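Local coordinates for protein 4-aminobutyrate transaminase (PDB 6WOP) that probably catalyses the pyridoxal 5'-phosphate-dependent transfer of the amino group of 4-aminobutyrate to 2-oxoglutarate, at residues A[50-55]-A[241-246]; A[54-59]-A[319-324]; A[251-256]-A[265-270]; A[273-278]-A[306-311]; A[379-384]-A[391-396]. One frame throughout, in Å; residues are numbered along the deposited sequence.

Going along the chain, contacts 1 and 2 leave from the same stretch, sharing L54 and N55 behind helix 49-52. Contact 1 closes first, on the loop after strand 236-240, and contact 2 only at the start of helix 321-342, so the two loops overlap. Contacts 3 and 4 are local closures, one after the other, and both fall within the longer loop of contact 2: contact 3 ties a loop to strand 264-267 of one seven-stranded sheet, contact 4 the next loop to helix 303-318. Contact 5 follows as a hairpin of the second such sheet. S270 of contact 3 bonds back to A52 and N55, and Q243 of contact 1 meets R392 of contact 5.

Contact 1 of 5, residues A[50-55]-A[241-246]; sequences GIAVLN and EVQSGF
Where the end of helix 49-52 meets the loop after strand 236-240, the backbones of A52 and Q243 come closest, CA atoms 6.0 Å apart, and spread to 7.3 Å between the CA atoms of N55 and F246. At the near end the contact is apolar: the methyl CB of A52 sits on Q243 CG at 3.6 Å. The Q243 chain stretches on past that point, carrying its amide to E212 and, by a weak bond, to R392. At the wider end N55 does the work. Its chi1 of -70° brings the amide to this side, and chi2 turns ND2 to F246 O at 2.7 Å with an N-H...O angle of 155°; the donor stands above the carbonyl plane, 53° out of it. Between the two ends lies a water. It accepts from N55 ND2 at 3.0 Å and is in hydrogen-bonding range of Q243 O at 2.7 Å and A52 O at 3.1 Å. OD1 of N55 takes a bond from R248. With its nitrogen giving to a carbonyl and a water and its oxygen receiving from an arginine, the N55 amide has one sensible orientation, and the water, near a carbonyl of each segment, probably links them.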
# COMPACT_ATOMS: atom_id res chain seq x y z
N GLY A 50 34.49 -3.14 10.35
CA GLY A 50 33.40 -3.88 9.72
C GLY A 50 32.12 -3.08 9.65
O GLY A 50 31.03 -3.66 9.62
N ILE A 51 32.23 -1.74 9.61
CA ILE A 51 31.14 -0.76 9.66
C ILE A 51 30.51 -0.79 11.05
O ILE A 51 29.32 -1.18 11.18
CB ILE A 51 30.00 -0.96 8.63
CG1 ILE A 51 30.49 -1.37 7.23
CG2 ILE A 51 29.22 0.33 8.52
CD1 ILE A 51 29.25 -1.73 6.29
N ALA A 52 31.31 -0.44 12.06
CA ALA A 52 30.85 -0.19 13.44
C ALA A 52 30.44 -1.46 14.16
O ALA A 52 29.78 -1.40 15.20
CB ALA A 52 29.67 0.83 13.42
N VAL A 53 30.87 -2.62 13.65
CA VAL A 53 30.58 -3.92 14.27
C VAL A 53 31.64 -4.34 15.27
O VAL A 53 31.37 -5.22 16.13
CB VAL A 53 30.40 -5.00 13.17
CG1 VAL A 53 30.15 -6.37 13.77
CG2 VAL A 53 29.21 -4.61 12.23
N LEU A 54 32.82 -3.74 15.23
CA LEU A 54 33.95 -4.25 16.01
C LEU A 54 34.46 -3.19 16.98
O LEU A 54 35.67 -2.93 17.06
CB LEU A 54 35.08 -4.71 15.05
CG LEU A 54 34.45 -5.78 14.14
CD1 LEU A 54 35.28 -5.92 12.91
CD2 LEU A 54 34.36 -7.10 14.96
N ASN A 55 33.55 -2.62 17.79
CA ASN A 55 34.01 -1.67 18.81
C ASN A 55 35.01 -2.32 19.75
O ASN A 55 35.90 -1.63 20.26
CB ASN A 55 32.83 -1.12 19.60
CG ASN A 55 31.95 -0.16 18.73
OD1 ASN A 55 32.30 0.21 17.55
ND2 ASN A 55 30.76 0.18 19.27
N GLU A 241 19.77 2.61 17.55
CA GLU A 241 21.17 2.58 17.93
C GLU A 241 21.92 1.39 17.34
O GLU A 241 22.91 0.92 17.91
CB GLU A 241 21.27 2.57 19.45
CG GLU A 241 20.70 3.84 20.05
CD GLU A 241 21.64 4.53 20.97
OE1 GLU A 241 22.88 4.48 20.77
OE2 GLU A 241 21.10 5.15 21.92
N VAL A 242 21.48 0.90 16.17
CA VAL A 242 22.22 -0.20 15.55
C VAL A 242 23.68 0.19 15.31
O VAL A 242 24.60 -0.59 15.62
CB VAL A 242 21.53 -0.61 14.24
CG1 VAL A 242 22.49 -1.42 13.42
CG2 VAL A 242 20.27 -1.37 14.58
N GLN A 243 23.94 1.43 14.85
CA GLN A 243 25.32 1.90 14.62
C GLN A 243 25.92 2.68 15.79
O GLN A 243 27.14 2.59 16.03
CB GLN A 243 25.38 2.76 13.34
CG GLN A 243 26.82 2.95 12.80
CD GLN A 243 26.93 3.29 11.32
OE1 GLN A 243 27.88 3.96 10.91
NE2 GLN A 243 25.96 2.82 10.51
N SER A 244 25.14 3.41 16.57
CA SER A 244 25.60 4.30 17.66
C SER A 244 25.87 3.58 18.98
O SER A 244 26.39 4.21 19.91
CB SER A 244 24.55 5.37 17.93
OG SER A 244 23.29 4.76 18.17
N GLY A 245 25.38 2.34 19.14
CA GLY A 245 25.35 1.65 20.42
C GLY A 245 26.68 1.02 20.80
O GLY A 245 27.66 1.07 20.06
N PHE A 246 26.70 0.46 22.02
CA PHE A 246 27.85 -0.28 22.56
C PHE A 246 29.14 0.53 22.48
O PHE A 246 30.16 0.09 21.93
CB PHE A 246 27.92 -1.65 21.88
CG PHE A 246 26.76 -2.42 22.28
CD1 PHE A 246 26.77 -3.02 23.50
CD2 PHE A 246 25.58 -2.30 21.58
CE1 PHE A 246 25.67 -3.62 24.01
CE2 PHE A 246 24.43 -2.88 22.08
CZ PHE A 246 24.50 -3.57 23.29
O HOH W 1 29.07 1.01 16.94

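Contact 2 of 5, residues A[54-59]-A[319-324]; sequences LNTGHR and ENLCDR
A type I beta turn, L54 to G57, presents its two corner residues, N55 and T56, to L321 in the first turn of helix 321-342. The turn closes with G57 N bonded to L54 O at 2.8 Å. Across the contact everything falls on one methyl, CD1 of L321. It meets the T56 methyl CG2 at 4.0 Å and lies 4.2 Å from the backbone O of N55, so this is plain van der Waals packing over a small area, with the CA atoms of T56 and L321 still 8.2 Å apart. The two side chains cross at about a right angle. T56 offers its carbon branch because CG2 lies beside its backbone N while OG1 takes the place between N and the carbonyl carbon (chi1 48°). L321 reaches over on an extended chain, chi2 -174°. Its helix starts right after N320, and R324 N bonds N320 O at 3.0 Å in its first turn. The apolar pair is backed by helix 303-318, where V312 touches T56 and I316 touches L321, while the loop residue T398 packs on L321 as well. Past the turn, H58 packs on A31 of strand 28-32, and L54 and H58 both lie against H76 of the second subunit.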
# COMPACT_ATOMS: atom_id res chain seq x y z
N LEU A 54 32.82 -3.74 15.23
CA LEU A 54 33.95 -4.25 16.01
C LEU A 54 34.46 -3.19 16.98
O LEU A 54 35.67 -2.93 17.06
CB LEU A 54 35.08 -4.71 15.05
CG LEU A 54 34.45 -5.78 14.14
CD1 LEU A 54 35.28 -5.92 12.91
CD2 LEU A 54 34.36 -7.10 14.96
N ASN A 55 33.55 -2.62 17.79
CA ASN A 55 34.01 -1.67 18.81
C ASN A 55 35.01 -2.32 19.75
O ASN A 55 35.90 -1.63 20.26
CB ASN A 55 32.83 -1.12 19.60
CG ASN A 55 31.95 -0.16 18.73
OD1 ASN A 55 32.30 0.21 17.55
ND2 ASN A 55 30.76 0.18 19.27
N THR A 56 34.89 -3.63 19.98
CA THR A 56 35.84 -4.43 20.80
C THR A 56 36.96 -5.05 19.97
O THR A 56 37.78 -5.80 20.53
CB THR A 56 35.06 -5.54 21.56
OG1 THR A 56 34.18 -6.27 20.68
CG2 THR A 56 34.24 -4.93 22.61
N GLY A 57 37.00 -4.78 18.67
CA GLY A 57 38.07 -5.21 17.80
C GLY A 57 37.81 -6.58 17.20
O GLY A 57 36.99 -7.35 17.69
N HIS A 58 38.50 -6.86 16.08
CA HIS A 58 38.45 -8.20 15.48
C HIS A 58 38.98 -9.23 16.47
O HIS A 58 40.08 -9.08 17.02
CB HIS A 58 39.31 -8.25 14.23
CG HIS A 58 38.80 -7.43 13.08
ND1 HIS A 58 37.91 -7.93 12.14
CD2 HIS A 58 39.11 -6.18 12.68
CE1 HIS A 58 37.71 -7.02 11.20
NE2 HIS A 58 38.42 -5.94 11.51
N ARG A 59 38.21 -10.30 16.70
CA ARG A 59 38.68 -11.42 17.52
C ARG A 59 39.21 -10.96 18.88
O ARG A 59 40.30 -11.37 19.31
CB ARG A 59 39.73 -12.26 16.75
CG ARG A 59 39.13 -13.05 15.50
CD ARG A 59 40.24 -13.63 14.59
NE ARG A 59 41.16 -14.47 15.38
CZ ARG A 59 42.45 -14.22 15.55
NH1 ARG A 59 43.03 -13.18 14.92
NH2 ARG A 59 43.17 -15.03 16.33
N GLU A 319 37.33 -2.82 30.38
CA GLU A 319 38.40 -2.11 29.70
C GLU A 319 38.10 -0.63 29.55
O GLU A 319 38.87 0.08 28.90
CB GLU A 319 38.64 -2.78 28.33
CG GLU A 319 38.99 -4.26 28.59
CD GLU A 319 39.20 -5.12 27.33
OE1 GLU A 319 39.34 -4.55 26.24
OE2 GLU A 319 39.28 -6.36 27.47
N ASN A 320 37.00 -0.15 30.15
CA ASN A 320 36.68 1.28 30.14
C ASN A 320 36.64 1.83 28.72
O ASN A 320 37.26 2.85 28.40
CB ASN A 320 37.71 2.08 30.97
CG ASN A 320 37.74 1.68 32.40
OD1 ASN A 320 36.71 1.64 33.06
ND2 ASN A 320 38.93 1.39 32.90
N LEU A 321 35.93 1.13 27.85
CA LEU A 321 35.92 1.53 26.46
C LEU A 321 35.04 2.75 26.17
O LEU A 321 35.30 3.42 25.16
CB LEU A 321 35.47 0.36 25.56
CG LEU A 321 36.44 -0.82 25.54
CD1 LEU A 321 35.97 -1.87 24.50
CD2 LEU A 321 37.92 -0.45 25.32
N CYS A 322 34.05 3.07 27.01
CA CYS A 322 33.41 4.39 26.88
C CYS A 322 34.44 5.50 27.06
O CYS A 322 34.51 6.43 26.24
CB CYS A 322 32.26 4.54 27.89
SG CYS A 322 30.67 3.84 27.24
N ASP A 323 35.26 5.41 28.11
CA ASP A 323 36.30 6.42 28.30
C ASP A 323 37.29 6.43 27.14
O ASP A 323 37.71 7.51 26.70
CB ASP A 323 37.06 6.17 29.61
CG ASP A 323 36.27 6.51 30.84
OD1 ASP A 323 35.33 7.33 30.81
OD2 ASP A 323 36.61 5.93 31.87
N ARG A 324 37.72 5.26 26.66
CA ARG A 324 38.61 5.22 25.51
C ARG A 324 37.98 5.88 24.29
O ARG A 324 38.68 6.56 23.52
CB ARG A 324 39.04 3.79 25.19
CG ARG A 324 40.14 3.31 26.12
CD ARG A 324 41.22 2.49 25.44
NE ARG A 324 42.26 3.32 24.82
CZ ARG A 324 42.75 3.11 23.59
NH1 ARG A 324 42.26 2.08 22.81
NH2 ARG A 324 43.69 3.98 23.12

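Contact 3 of 5, residues A[251-256]-A[265-270]; sequences KLFAMN and ITMAKS
F253 reaches across to I265 and M267, and it is worth following from the root. CG is set beside the backbone N (chi1 -69°), which sends the ring from CB toward strand 264-267. On one flank of the ring CD1 comes to CG2 of I265 at 4.2 Å, an oblique approach. One atom further, CE1 meets CG of M267 at 3.8 Å, close to the ring plane. The tip, CZ, has the sulfur SD of M267 at 4.0 Å. In M267 a chi1 of -53° and an extended chi2 bring SD to the ring edge, 5.1 Å from the centroid of the F253 ring and 87° off the ring normal, a Met-aromatic contact. On the other flank CD2 faces N256 OD1, again near the plane. That same oxygen accepts from F253 N at 3.1 Å, and N256 N returns a bond to F253 O at 2.8 Å, so the 3-10 turn fixes the backbone from which the ring departs. Outside the pair, P99 and E241 touch F253, and V281 packs on both I265 and M267. The phenylalanine thus plugs a loop onto the seven-stranded mixed sheet of the large domain, the core of fold type I pyridoxal-phosphate enzymes.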
# COMPACT_ATOMS: atom_id res chain seq x y z
N LYS A 251 29.41 6.81 25.78
CA LYS A 251 28.55 6.21 26.80
C LYS A 251 27.99 4.96 26.14
O LYS A 251 28.16 4.79 24.93
CB LYS A 251 27.42 7.16 27.27
CG LYS A 251 27.96 8.45 27.98
CD LYS A 251 26.77 9.32 28.46
CE LYS A 251 27.20 10.56 29.19
NZ LYS A 251 27.99 10.16 30.39
N LEU A 252 27.34 4.08 26.90
CA LEU A 252 27.01 2.78 26.30
C LEU A 252 26.08 2.97 25.11
O LEU A 252 26.33 2.47 24.00
CB LEU A 252 26.41 1.87 27.33
CG LEU A 252 26.17 0.42 26.88
CD1 LEU A 252 27.51 -0.25 26.51
CD2 LEU A 252 25.44 -0.34 27.98
N PHE A 253 25.02 3.77 25.30
CA PHE A 253 24.06 4.14 24.25
C PHE A 253 24.20 5.64 23.97
O PHE A 253 24.37 6.43 24.90
CB PHE A 253 22.63 3.90 24.69
CG PHE A 253 22.29 2.42 24.81
CD1 PHE A 253 21.96 1.69 23.69
CD2 PHE A 253 22.37 1.78 26.03
CE1 PHE A 253 21.70 0.32 23.79
CE2 PHE A 253 22.10 0.41 26.14
CZ PHE A 253 21.76 -0.30 25.01
N ALA A 254 24.08 6.05 22.71
CA ALA A 254 24.07 7.49 22.46
C ALA A 254 22.95 8.17 23.24
O ALA A 254 23.10 9.31 23.67
CB ALA A 254 23.89 7.73 20.96
N MET A 255 21.83 7.49 23.44
CA MET A 255 20.71 8.09 24.16
C MET A 255 21.09 8.38 25.60
O MET A 255 20.44 9.19 26.27
CB MET A 255 19.50 7.15 24.12
CG MET A 255 18.77 7.06 22.78
SD MET A 255 18.19 8.69 22.22
CE MET A 255 17.03 9.06 23.55
N ASN A 256 22.18 7.76 26.10
CA ASN A 256 22.61 8.07 27.46
C ASN A 256 23.11 9.49 27.61
O ASN A 256 23.25 9.95 28.75
CB ASN A 256 23.73 7.14 27.94
CG ASN A 256 23.18 5.77 28.33
OD1 ASN A 256 23.69 4.73 27.91
ND2 ASN A 256 22.21 5.78 29.24
N ILE A 265 14.42 0.93 21.94
CA ILE A 265 15.76 1.15 21.41
C ILE A 265 16.18 -0.07 20.62
O ILE A 265 16.04 -1.20 21.11
CB ILE A 265 16.77 1.44 22.54
CG1 ILE A 265 16.37 2.70 23.30
CG2 ILE A 265 18.16 1.59 21.95
CD1 ILE A 265 17.22 2.96 24.56
N THR A 266 16.76 0.14 19.42
CA THR A 266 17.23 -1.02 18.68
C THR A 266 18.74 -1.13 18.79
O THR A 266 19.44 -0.11 18.92
CB THR A 266 16.83 -0.93 17.20
OG1 THR A 266 17.33 0.28 16.63
CG2 THR A 266 15.31 -0.94 17.06
N MET A 267 19.25 -2.36 18.67
CA MET A 267 20.68 -2.65 18.84
C MET A 267 21.09 -3.70 17.83
O MET A 267 20.33 -4.62 17.54
CB MET A 267 20.99 -3.25 20.24
CG MET A 267 20.48 -2.42 21.39
SD MET A 267 20.45 -3.39 22.90
CE MET A 267 18.94 -4.38 22.73
N ALA A 268 22.34 -3.61 17.38
CA ALA A 268 22.94 -4.72 16.63
C ALA A 268 24.44 -4.45 16.52
O ALA A 268 25.01 -3.85 17.44
CB ALA A 268 22.31 -4.87 15.24
N LYS A 269 25.05 -4.85 15.39
CA LYS A 269 26.44 -4.56 15.07
C LYS A 269 27.34 -4.86 16.28
O LYS A 269 27.60 -6.03 16.57
CB LYS A 269 26.58 -3.11 14.57
CG LYS A 269 26.00 -2.95 13.10
CD LYS A 269 26.27 -1.55 12.59
CE LYS A 269 25.73 -1.35 11.17
NZ LYS A 269 26.80 -1.38 10.22
N SER A 270 27.82 -3.83 16.99
CA SER A 270 28.85 -4.17 17.96
C SER A 270 28.29 -4.87 19.20
O SER A 270 29.08 -5.43 19.97
CB SER A 270 29.62 -2.91 18.36
OG SER A 270 30.70 -2.69 17.46

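Contact 4 of 5, residues A[273-278]-A[306-311]; sequences GGFPIS and VAAAHA
Two apolar pairs make the first shell, I277 with V306 and F275 with A308. CD1 of I277 presses on CG2 of V306 at 3.5 Å, the two side chains crossing at a slant, and the same methyl lies 4.0 Å from the backbone N of V306. CG1 of I277 is anti to its backbone N (chi1 -179°) and the chain runs on extended, which carries CD1 out to the helix. V306 answers from a CB that points away from the loop; its CG2, beside the backbone N, swings back to make the touch. Two residues back along the loop, and two residues on along the helix, CD1 of F275 approaches the methyl CB of A308 at 3.6 Å, with the alanine neither over the ring face nor in its plane. No hydrogen bond crosses between the segments. What meets here is helix 303-318 and the lead-in to strand 278-283, the antiparallel member of the large-domain sheet that pairs with both 104-109 and 264-267 in this fold type I aminotransferase. Before F275 the chain passes through G273 and G274, both with positive phi. Within the helix H310 N bonds V306 O at 3.0 Å. In the next shell V63, I64 and V67 of helix 61-71 crowd round F275, V63 also touches A308, and L271 packs on I277 and A309. Beyond these lies the second subunit: its T75 OG1 bonds G274 O, and its Y299 OH bonds I277 O.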
# COMPACT_ATOMS: atom_id res chain seq x y z
N GLY A 273 29.96 -8.07 18.71
CA GLY A 273 31.44 -8.08 18.57
C GLY A 273 31.97 -8.88 17.39
O GLY A 273 33.10 -9.40 17.44
N GLY A 274 31.23 -8.94 16.30
CA GLY A 274 31.65 -9.72 15.16
C GLY A 274 30.84 -11.00 14.91
O GLY A 274 31.28 -11.83 14.07
N PHE A 275 29.69 -11.19 15.60
CA PHE A 275 28.84 -12.35 15.34
C PHE A 275 27.38 -11.90 15.18
O PHE A 275 26.97 -10.96 15.85
CB PHE A 275 28.91 -13.34 16.51
CG PHE A 275 30.29 -13.95 16.70
CD1 PHE A 275 31.26 -13.31 17.44
CD2 PHE A 275 30.60 -15.16 16.09
CE1 PHE A 275 32.57 -13.83 17.56
CE2 PHE A 275 31.92 -15.72 16.22
CZ PHE A 275 32.89 -15.04 16.96
N PRO A 276 26.58 -12.60 14.37
CA PRO A 276 25.24 -12.03 14.02
C PRO A 276 24.27 -12.13 15.19
O PRO A 276 23.87 -13.23 15.61
CB PRO A 276 24.78 -12.88 12.83
CG PRO A 276 26.06 -13.32 12.17
CD PRO A 276 27.01 -13.59 13.37
N ILE A 277 23.84 -10.95 15.66
CA ILE A 277 22.76 -10.84 16.64
C ILE A 277 22.30 -9.39 16.63
O ILE A 277 23.08 -8.48 16.33
CB ILE A 277 23.26 -11.25 18.05
CG1 ILE A 277 22.15 -11.15 19.11
CG2 ILE A 277 24.46 -10.37 18.50
CD1 ILE A 277 22.46 -11.90 20.49
N SER A 278 21.05 -9.17 17.06
CA SER A 278 20.43 -7.84 17.19
C SER A 278 19.49 -7.88 18.38
O SER A 278 19.33 -8.94 19.01
CB SER A 278 19.62 -7.45 15.94
OG SER A 278 18.46 -8.28 15.84
N VAL A 306 25.11 -14.73 21.42
CA VAL A 306 24.75 -14.34 22.78
C VAL A 306 25.98 -14.46 23.69
O VAL A 306 26.28 -13.59 24.51
CB VAL A 306 23.59 -15.21 23.26
CG1 VAL A 306 23.47 -15.14 24.79
CG2 VAL A 306 22.24 -14.75 22.57
N ALA A 307 26.76 -15.52 23.50
CA ALA A 307 27.97 -15.64 24.32
C ALA A 307 28.92 -14.51 24.03
O ALA A 307 29.58 -13.98 24.95
CB ALA A 307 28.66 -17.00 24.06
N ALA A 308 29.03 -14.15 22.76
CA ALA A 308 29.93 -13.09 22.34
C ALA A 308 29.47 -11.76 22.93
O ALA A 308 30.30 -11.00 23.43
CB ALA A 308 29.99 -12.98 20.80
N ALA A 309 28.17 -11.52 22.92
CA ALA A 309 27.63 -10.24 23.40
C ALA A 309 27.84 -10.11 24.91
O ALA A 309 28.04 -8.99 25.42
CB ALA A 309 26.12 -10.12 23.03
N HIS A 310 27.72 -11.21 25.66
CA HIS A 310 28.04 -11.10 27.08
C HIS A 310 29.48 -10.63 27.27
O HIS A 310 29.78 -9.89 28.20
CB HIS A 310 27.86 -12.45 27.81
CG HIS A 310 26.45 -12.73 28.21
ND1 HIS A 310 25.83 -12.10 29.27
CD2 HIS A 310 25.54 -13.59 27.69
CE1 HIS A 310 24.59 -12.55 29.39
NE2 HIS A 310 24.39 -13.47 28.45
N ALA A 311 30.39 -11.14 26.42
CA ALA A 311 31.79 -10.78 26.60
C ALA A 311 32.04 -9.38 26.08
O ALA A 311 32.95 -8.69 26.58
CB ALA A 311 32.71 -11.78 25.91

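Contact 5 of 5, residues A[379-384]-A[391-396]; sequences LLLLTC and IRFLYP
The tight part of this hairpin is where T383 and I391 face each other as an antiparallel non-hydrogen-bonded pair, their CA atoms only 4.3 Å apart. Strands 379-384 and 390-393 are neighbours in the seven-stranded mixed sheet that runs from 28-32 to 347-353; around this pair the short segments 382-384 and 391-393 diverge, with 121° between their directions. L382 O is gripped twice, by R392 N at 3.0 Å and by a CA-H...O contact from I391 CA at 3.4 Å. The R392 side chain lies across the partner strand. Its CG sits between the backbone N and the carbonyl carbon (chi1 56°), and the chain then runs out extended past C384, whose SG is 3.6 Å from R392 CB. Further along, NE gives T383 O a weak bond of 3.4 Å, with the oxygen at the guanidinium edge and CD1 of L382 over one face. The looser side begins at a water that accepts from L382 N at 2.8 Å and donates to R392 O. Past it come single touches: L381 CD2 on F393 CE1 at 3.9 Å, side by side, and L382 CD1 on L394 CD1 at 4.0 Å, crossing squarely. While L382 and R392 are buried, T383 is partly exposed, and its CG2 meets I391 CG1 only at long range. The salt bridge of R392 NH2 with E212 OE1 probably compensates the arginine's charge, the weak NE bond to T383 O being a secondary hold.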
# COMPACT_ATOMS: atom_id res chain seq x y z
N LEU A 379 45.85 1.89 5.40
CA LEU A 379 44.82 2.47 6.26
C LEU A 379 43.46 2.32 5.58
O LEU A 379 43.26 2.81 4.47
CB LEU A 379 45.15 3.95 6.59
CG LEU A 379 44.04 4.58 7.44
CD1 LEU A 379 43.89 3.90 8.90
CD2 LEU A 379 44.21 6.10 7.47
N LEU A 380 42.53 1.62 6.22
CA LEU A 380 41.22 1.34 5.64
C LEU A 380 40.24 2.37 6.16
O LEU A 380 39.92 2.37 7.35
CB LEU A 380 40.77 -0.07 6.05
CG LEU A 380 39.32 -0.50 5.69
CD1 LEU A 380 39.11 -0.42 4.18
CD2 LEU A 380 39.04 -1.92 6.14
N LEU A 381 39.68 3.19 5.24
CA LEU A 381 38.77 4.29 5.55
C LEU A 381 37.43 4.10 4.85
O LEU A 381 37.40 3.70 3.68
CB LEU A 381 39.34 5.66 5.07
CG LEU A 381 40.59 6.19 5.79
CD1 LEU A 381 41.11 7.55 5.19
CD2 LEU A 381 40.24 6.31 7.27
N LEU A 382 36.33 4.46 5.54
CA LEU A 382 35.00 4.46 4.94
C LEU A 382 34.48 5.87 4.65
O LEU A 382 34.72 6.80 5.43
CB LEU A 382 33.99 3.79 5.85
CG LEU A 382 34.32 2.37 6.33
CD1 LEU A 382 33.29 2.01 7.38
CD2 LEU A 382 34.29 1.39 5.16
N THR A 383 33.68 5.99 3.58
CA THR A 383 32.94 7.23 3.30
C THR A 383 31.44 7.06 3.58
O THR A 383 30.94 5.98 3.88
CB THR A 383 33.15 7.71 1.87
OG1 THR A 383 32.69 6.70 0.95
CG2 THR A 383 34.64 8.08 1.62
N CYS A 384 30.72 8.17 3.51
CA CYS A 384 29.31 8.16 3.86
C CYS A 384 28.72 9.40 3.24
O CYS A 384 29.39 10.07 2.44
CB CYS A 384 29.08 8.19 5.37
SG CYS A 384 30.20 9.30 6.33
N ILE A 391 34.04 11.37 5.32
CA ILE A 391 34.81 10.22 5.81
C ILE A 391 34.41 10.00 7.25
O ILE A 391 34.49 10.92 8.07
CB ILE A 391 36.32 10.48 5.72
CG1 ILE A 391 36.73 10.69 4.26
CG2 ILE A 391 37.15 9.35 6.45
CD1 ILE A 391 38.09 11.34 4.15
N ARG A 392 33.97 8.79 7.58
CA ARG A 392 33.53 8.51 8.94
C ARG A 392 34.53 7.57 9.57
O ARG A 392 35.17 6.79 8.86
CB ARG A 392 32.12 7.87 8.96
CG ARG A 392 32.08 6.59 8.11
CD ARG A 392 30.72 5.93 8.26
NE ARG A 392 30.38 5.09 7.10
CZ ARG A 392 29.38 4.23 7.07
NH1 ARG A 392 28.62 4.06 8.13
NH2 ARG A 392 29.13 3.54 5.96
N PHE A 393 34.71 7.67 10.89
CA PHE A 393 35.75 6.90 11.58
C PHE A 393 35.12 5.92 12.55
O PHE A 393 34.41 6.32 13.48
CB PHE A 393 36.71 7.85 12.30
CG PHE A 393 37.40 8.77 11.36
CD1 PHE A 393 38.57 8.36 10.72
CD2 PHE A 393 36.84 10.01 11.05
CE1 PHE A 393 39.21 9.18 9.78
CE2 PHE A 393 37.45 10.84 10.10
CZ PHE A 393 38.65 10.40 9.47
N LEU A 394 35.38 4.62 12.33
CA LEU A 394 34.80 3.52 13.09
C LEU A 394 35.84 2.52 13.57
O LEU A 394 35.57 1.29 13.63
CB LEU A 394 33.76 2.81 12.23
CG LEU A 394 32.55 3.72 12.06
CD1 LEU A 394 31.62 3.14 10.89
CD2 LEU A 394 31.81 3.79 13.38
N TYR A 395 37.07 3.01 13.88
CA TYR A 395 38.14 2.17 14.39
C TYR A 395 37.67 1.43 15.63
O TYR A 395 36.88 1.99 16.39
CB TYR A 395 39.32 3.05 14.77
CG TYR A 395 38.87 4.31 15.54
CD1 TYR A 395 38.71 4.30 16.93
CD2 TYR A 395 38.64 5.51 14.88
CE1 TYR A 395 38.29 5.49 17.63
CE2 TYR A 395 38.24 6.65 15.52
CZ TYR A 395 38.09 6.65 16.89
OH TYR A 395 37.70 7.81 17.48
N PRO A 396 38.17 0.21 15.90
CA PRO A 396 37.88 -0.43 17.18
C PRO A 396 38.26 0.46 18.34
O PRO A 396 39.30 1.13 18.27
CB PRO A 396 38.77 -1.71 17.14
CG PRO A 396 38.71 -2.10 15.65
CD PRO A 396 38.81 -0.71 14.94
O HOH W 2 36.98 5.23 8.12